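Plasmid pRiA4b Orf3-like domain-containing protein (Methanosarcina mazei, PDB 2I1S) is of unknown function, an archaeal protein of the plasmid pRiA4b ORF-3-like family built round a mixed beta sheet. Local coordinates at residues Phe5-His10 and Ile120-Glu125; Gly135-Val140 and Asp177-Asp182. All coordinates share one frame; numbering follows the deposited sequence.

Interaction 1 of 2, residues Phe5-His10 and Ile120-Glu125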
# COMPACT_ATOMS: atom_id res chain seq x y z
N PHE A 5 -20.64 -11.28 0.39
CA PHE A 5 -20.60 -9.81 0.19
C PHE A 5 -21.23 -9.49 -1.17
O PHE A 5 -21.21 -10.34 -2.09
CB PHE A 5 -19.16 -9.24 0.29
CG PHE A 5 -18.19 -9.79 -0.77
CD1 PHE A 5 -17.58 -11.04 -0.59
CD2 PHE A 5 -17.88 -9.05 -1.90
CE1 PHE A 5 -16.71 -11.56 -1.55
CE2 PHE A 5 -17.01 -9.55 -2.86
CZ PHE A 5 -16.42 -10.81 -2.68
N GLU A 6 -21.76 -8.27 -1.31
CA GLU A 6 -22.36 -7.83 -2.58
C GLU A 6 -21.44 -6.88 -3.33
O GLU A 6 -21.14 -7.11 -4.52
CB GLU A 6 -23.71 -7.12 -2.34
CG GLU A 6 -24.56 -7.67 -1.18
CD GLU A 6 -25.49 -8.84 -1.59
OE1 GLU A 6 -26.57 -8.98 -0.93
OE2 GLU A 6 -25.15 -9.60 -2.55
N LYS A 7 -20.99 -5.80 -2.65
CA LYS A 7 -20.21 -4.72 -3.31
C LYS A 7 -18.69 -4.87 -3.17
O LYS A 7 -18.18 -5.54 -2.24
CB LYS A 7 -20.66 -3.34 -2.79
CG LYS A 7 -22.14 -3.30 -2.33
CD LYS A 7 -22.74 -1.90 -2.37
CE LYS A 7 -23.38 -1.57 -3.74
NZ LYS A 7 -24.46 -2.54 -4.13
N VAL A 8 -17.96 -4.26 -4.11
CA VAL A 8 -16.51 -4.13 -3.99
C VAL A 8 -16.01 -2.66 -3.96
O VAL A 8 -16.53 -1.79 -4.66
CB VAL A 8 -15.73 -5.03 -5.00
CG1 VAL A 8 -16.10 -6.46 -4.79
CG2 VAL A 8 -16.02 -4.65 -6.41
N TYR A 9 -15.02 -2.41 -3.12
CA TYR A 9 -14.39 -1.10 -3.01
C TYR A 9 -13.22 -1.01 -4.01
O TYR A 9 -12.28 -1.81 -3.93
CB TYR A 9 -13.91 -0.90 -1.57
CG TYR A 9 -15.02 -0.75 -0.52
CD1 TYR A 9 -16.38 -0.91 -0.87
CD2 TYR A 9 -14.71 -0.43 0.82
CE1 TYR A 9 -17.40 -0.76 0.08
CE2 TYR A 9 -15.71 -0.27 1.78
CZ TYR A 9 -17.07 -0.44 1.40
OH TYR A 9 -18.09 -0.29 2.35
N HIS A 10 -13.30 -0.05 -4.95
CA HIS A 10 -12.19 0.29 -5.86
C HIS A 10 -11.28 1.33 -5.18
O HIS A 10 -11.67 2.52 -5.02
CB HIS A 10 -12.70 0.82 -7.20
CG HIS A 10 -13.68 -0.10 -7.87
ND1 HIS A 10 -13.60 -0.44 -9.21
CD2 HIS A 10 -14.77 -0.76 -7.39
CE1 HIS A 10 -14.59 -1.26 -9.52
NE2 HIS A 10 -15.31 -1.47 -8.44
N ILE A 120 -17.52 2.44 -5.16
CA ILE A 120 -18.15 1.27 -4.55
C ILE A 120 -19.06 0.69 -5.63
O ILE A 120 -19.96 1.38 -6.10
CB ILE A 120 -19.00 1.66 -3.31
CG1 ILE A 120 -18.13 2.25 -2.18
CG2 ILE A 120 -19.83 0.46 -2.81
CD1 ILE A 120 -18.89 2.53 -0.88
N LEU A 121 -18.84 -0.56 -6.05
CA LEU A 121 -19.65 -1.16 -7.12
C LEU A 121 -20.06 -2.62 -6.83
O LEU A 121 -19.38 -3.28 -6.04
CB LEU A 121 -18.91 -1.04 -8.46
CG LEU A 121 -18.88 0.38 -9.05
CD1 LEU A 121 -18.06 0.39 -10.33
CD2 LEU A 121 -20.28 1.00 -9.27
N PRO A 122 -21.19 -3.11 -7.42
CA PRO A 122 -21.53 -4.52 -7.22
C PRO A 122 -20.40 -5.41 -7.72
O PRO A 122 -19.75 -5.07 -8.71
CB PRO A 122 -22.81 -4.73 -8.06
CG PRO A 122 -23.39 -3.40 -8.23
CD PRO A 122 -22.20 -2.43 -8.26
N ARG A 123 -20.13 -6.51 -7.03
CA ARG A 123 -19.08 -7.44 -7.45
C ARG A 123 -19.44 -8.13 -8.77
O ARG A 123 -20.62 -8.30 -9.10
CB ARG A 123 -18.79 -8.46 -6.37
CG ARG A 123 -19.86 -9.53 -6.18
CD ARG A 123 -19.16 -10.85 -5.88
NE ARG A 123 -19.60 -11.41 -4.61
CZ ARG A 123 -19.10 -12.51 -4.07
NH1 ARG A 123 -19.58 -12.95 -2.90
NH2 ARG A 123 -18.13 -13.18 -4.68
N LYS A 124 -18.42 -8.52 -9.52
CA LYS A 124 -18.64 -9.08 -10.84
C LYS A 124 -18.71 -10.59 -10.72
O LYS A 124 -17.93 -11.19 -9.98
CB LYS A 124 -17.53 -8.62 -11.80
CG LYS A 124 -17.89 -8.75 -13.27
CD LYS A 124 -16.70 -8.54 -14.18
CE LYS A 124 -17.12 -8.75 -15.64
NZ LYS A 124 -15.93 -8.77 -16.56
N GLU A 125 -19.65 -11.19 -11.45
CA GLU A 125 -19.87 -12.65 -11.44
C GLU A 125 -18.64 -13.44 -11.91
O GLU A 125 -18.12 -13.23 -13.01
CB GLU A 125 -21.11 -13.03 -12.27
CG GLU A 125 -21.44 -14.53 -12.30
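The carbonyl oxygen of Phe5 is gripped twice by Arg123, whose NE and NH1 each stand 3.2 Å from Phe5 O in a side-on grip; the NH1 bond lies in the carbonyl plane on a lone pair, whereas NE is tilted 35° from that plane. The same guanidinium lies flat on the Phe5 ring, the planes 8° apart and Arg123 CZ 3.7 Å from the ring centroid, a cation-pi stack. With Phe5 CG between the backbone N and the carbonyl carbon (chi1 62°), the ring is brought to the side where the guanidinium lies. Arg123 N also binds Glu6 O at 2.8 Å. From here the two segments run on as neighbouring antiparallel strands of the mixed sheet: Val8 and Leu121 form a hydrogen-bonded pair, Val8 N reaching Leu121 O at 2.6 Å and Leu121 N returning to Val8 O at 3.0 Å. On the Tyr9 and Ile120 face these two side chains lie alongside each other, Ile120 CD1 3.7 Å from Tyr9 CE1. Leu121 CB meets His10 NE2, a nitrogen buried here without a polar partner in the model. Strand 22-29 flanks the far edge of strand 7-15, its Val28 touching Tyr9, and Tyr129 packs on both Val8 and Arg123.

Interaction 2 of 2, residues Gly135-Val140 and Asp177-Asp182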
# COMPACT_ATOMS: atom_id res chain seq x y z
N GLY A 135 -1.38 -0.36 -12.20
CA GLY A 135 -0.36 0.19 -11.30
C GLY A 135 0.73 0.87 -12.11
O GLY A 135 0.80 0.70 -13.31
N LYS A 136 1.56 1.68 -11.46
CA LYS A 136 2.70 2.25 -12.15
C LYS A 136 3.89 2.17 -11.19
O LYS A 136 3.72 2.46 -10.01
CB LYS A 136 2.43 3.71 -12.51
CG LYS A 136 2.97 4.17 -13.82
CD LYS A 136 2.19 3.63 -14.98
CE LYS A 136 2.90 3.93 -16.28
NZ LYS A 136 2.39 5.17 -17.05
N ARG A 137 5.05 1.77 -11.73
CA ARG A 137 6.38 1.83 -11.13
C ARG A 137 6.63 0.64 -10.22
O ARG A 137 5.69 0.05 -9.69
CB ARG A 137 6.64 3.14 -10.40
CG ARG A 137 6.35 4.38 -11.24
CD ARG A 137 7.08 5.56 -10.73
NE ARG A 137 8.50 5.48 -10.99
CZ ARG A 137 9.43 6.13 -10.30
NH1 ARG A 137 9.08 6.89 -9.26
NH2 ARG A 137 10.73 6.02 -10.64
N ALA A 138 7.90 0.28 -10.06
CA ALA A 138 8.29 -0.69 -9.04
C ALA A 138 8.02 -0.16 -7.62
O ALA A 138 8.30 0.99 -7.30
CB ALA A 138 9.77 -1.06 -9.19
N ALA A 139 7.45 -1.01 -6.78
CA ALA A 139 7.35 -0.75 -5.36
C ALA A 139 8.73 -0.54 -4.70
O ALA A 139 9.76 -1.07 -5.16
CB ALA A 139 6.61 -1.88 -4.71
N VAL A 140 8.78 0.26 -3.64
CA VAL A 140 10.06 0.48 -2.96
C VAL A 140 10.46 -0.85 -2.31
O VAL A 140 9.61 -1.52 -1.71
CB VAL A 140 9.97 1.63 -1.89
CG1 VAL A 140 9.63 2.98 -2.56
CG2 VAL A 140 8.94 1.29 -0.77
N ASP A 177 14.44 -2.81 -12.07
CA ASP A 177 13.95 -1.79 -13.03
C ASP A 177 12.93 -0.93 -12.26
O ASP A 177 11.85 -1.42 -11.91
CB ASP A 177 13.33 -2.48 -14.26
CG ASP A 177 12.71 -1.51 -15.26
OD1 ASP A 177 12.69 -0.27 -15.06
OD2 ASP A 177 12.20 -2.01 -16.28
N PRO A 178 13.30 0.32 -11.90
CA PRO A 178 12.38 1.19 -11.15
C PRO A 178 11.00 1.41 -11.80
O PRO A 178 10.06 1.73 -11.08
CB PRO A 178 13.15 2.52 -11.01
CG PRO A 178 14.31 2.42 -11.96
CD PRO A 178 14.61 0.96 -12.11
N GLU A 179 10.89 1.20 -13.12
CA GLU A 179 9.63 1.43 -13.86
C GLU A 179 8.83 0.18 -14.18
O GLU A 179 7.77 0.26 -14.84
CB GLU A 179 9.86 2.21 -15.19
CG GLU A 179 10.72 3.46 -15.07
CD GLU A 179 10.32 4.31 -13.87
OE1 GLU A 179 9.09 4.47 -13.61
OE2 GLU A 179 11.24 4.83 -13.19
N TYR A 180 9.31 -0.97 -13.73
CA TYR A 180 8.62 -2.22 -14.04
C TYR A 180 7.50 -2.52 -13.06
O TYR A 180 7.74 -2.64 -11.85
CB TYR A 180 9.58 -3.41 -14.09
CG TYR A 180 8.81 -4.68 -14.29
CD1 TYR A 180 8.20 -4.96 -15.52
CD2 TYR A 180 8.63 -5.59 -13.23
CE1 TYR A 180 7.46 -6.12 -15.71
CE2 TYR A 180 7.87 -6.77 -13.42
CZ TYR A 180 7.29 -7.01 -14.66
OH TYR A 180 6.55 -8.15 -14.86
N PHE A 181 6.28 -2.66 -13.58
CA PHE A 181 5.19 -3.23 -12.80
C PHE A 181 4.25 -3.93 -13.77
O PHE A 181 4.05 -3.44 -14.87
CB PHE A 181 4.40 -2.17 -12.03
CG PHE A 181 3.18 -2.74 -11.31
CD1 PHE A 181 3.32 -3.68 -10.29
CD2 PHE A 181 1.91 -2.36 -11.67
CE1 PHE A 181 2.21 -4.24 -9.65
CE2 PHE A 181 0.80 -2.90 -11.02
CZ PHE A 181 0.95 -3.83 -10.00
N ASP A 182 3.65 -5.04 -13.35
CA ASP A 182 2.67 -5.75 -14.14
C ASP A 182 1.60 -6.19 -13.13
O ASP A 182 1.92 -6.91 -12.19
CB ASP A 182 3.35 -6.96 -14.81
CG ASP A 182 2.42 -7.74 -15.74
OD1 ASP A 182 1.19 -7.66 -15.58
OD2 ASP A 182 2.94 -8.47 -16.62
O HOH W 1 5.49 1.16 -14.55
O HOH W 2 10.16 2.66 -8.39
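Arg137 and Glu179 run side by side and point the same way, their guanidinium and carboxylate planes only 5° apart, so the salt bridge is a nearly coplanar, two-pronged one. Arg137 NE meets Glu179 OE1 at 2.9 Å and Arg137 NH2 meets Glu179 OE2 at the same 2.9 Å; both oxygens use their syn lone pairs. Glu179 CG is anti to its own carbonyl carbon (chi1 -49°), and the bend at chi2 starts its chain round towards the arginine. The third nitrogen, NH1, binds Pro20 O, which probably leaves the guanidinium little freedom to rotate. An alanine in place of Arg137 would probably leave the Glu179 carboxylate and Pro20 O without these donors and open a gap beside the turn.

Next to this pair the backbones are joined directly: Ala138 N binds Pro178 O at 2.8 Å, approaching from above the carbonyl plane, while Ala138 CB rests on Asp177 O. One water links Arg137 N to Glu179 O, and a second donates to both Ala138 O and Pro178 O. Pro178 O and Glu179 O belong to a type I beta turn, Asp177 to Tyr180, steadied by an Asx turn in which Asp177 OD1 takes the N-H of Glu179 at 3.0 Å.

Further on, the Phe181 ring meets Gly135 obliquely, with CE2 3.3 Å from Gly135 CA, an alpha carbon with no side chain to stand in the ring's way. Phe181 CB also touches Arg137 O.

Arg24 of strand 22-29 makes a cation-pi contact with Phe181 and bonds Arg137 O. Helix 146-157 packs Leu154 against both Arg137 and Pro178, so the helix touches both the turn and the residue that follows edge strand 131-136.

In the fold
Starting at the N terminus, strand 7-15 opens the fold, and with 109 residues between its segments interaction 1 closes a long loop when the end of strand 111-122 comes back beside it, joining two neighbouring strands within the sheet. The chain then makes strand 131-136, an outermost strand next to 22-29, and interaction 2 begins where that strand ends. Its loop is shorter, with 36 residues between the segments and helices 146-157 and 165-172 inside it, and the segment after the second helix closes it. The two loops follow in series, neither nested nor crossed. The centres of the two interactions lie about 27 Å apart, yet both reach the same sheet: interaction 1 within it, interaction 2 fastening the C-terminal region to its edge.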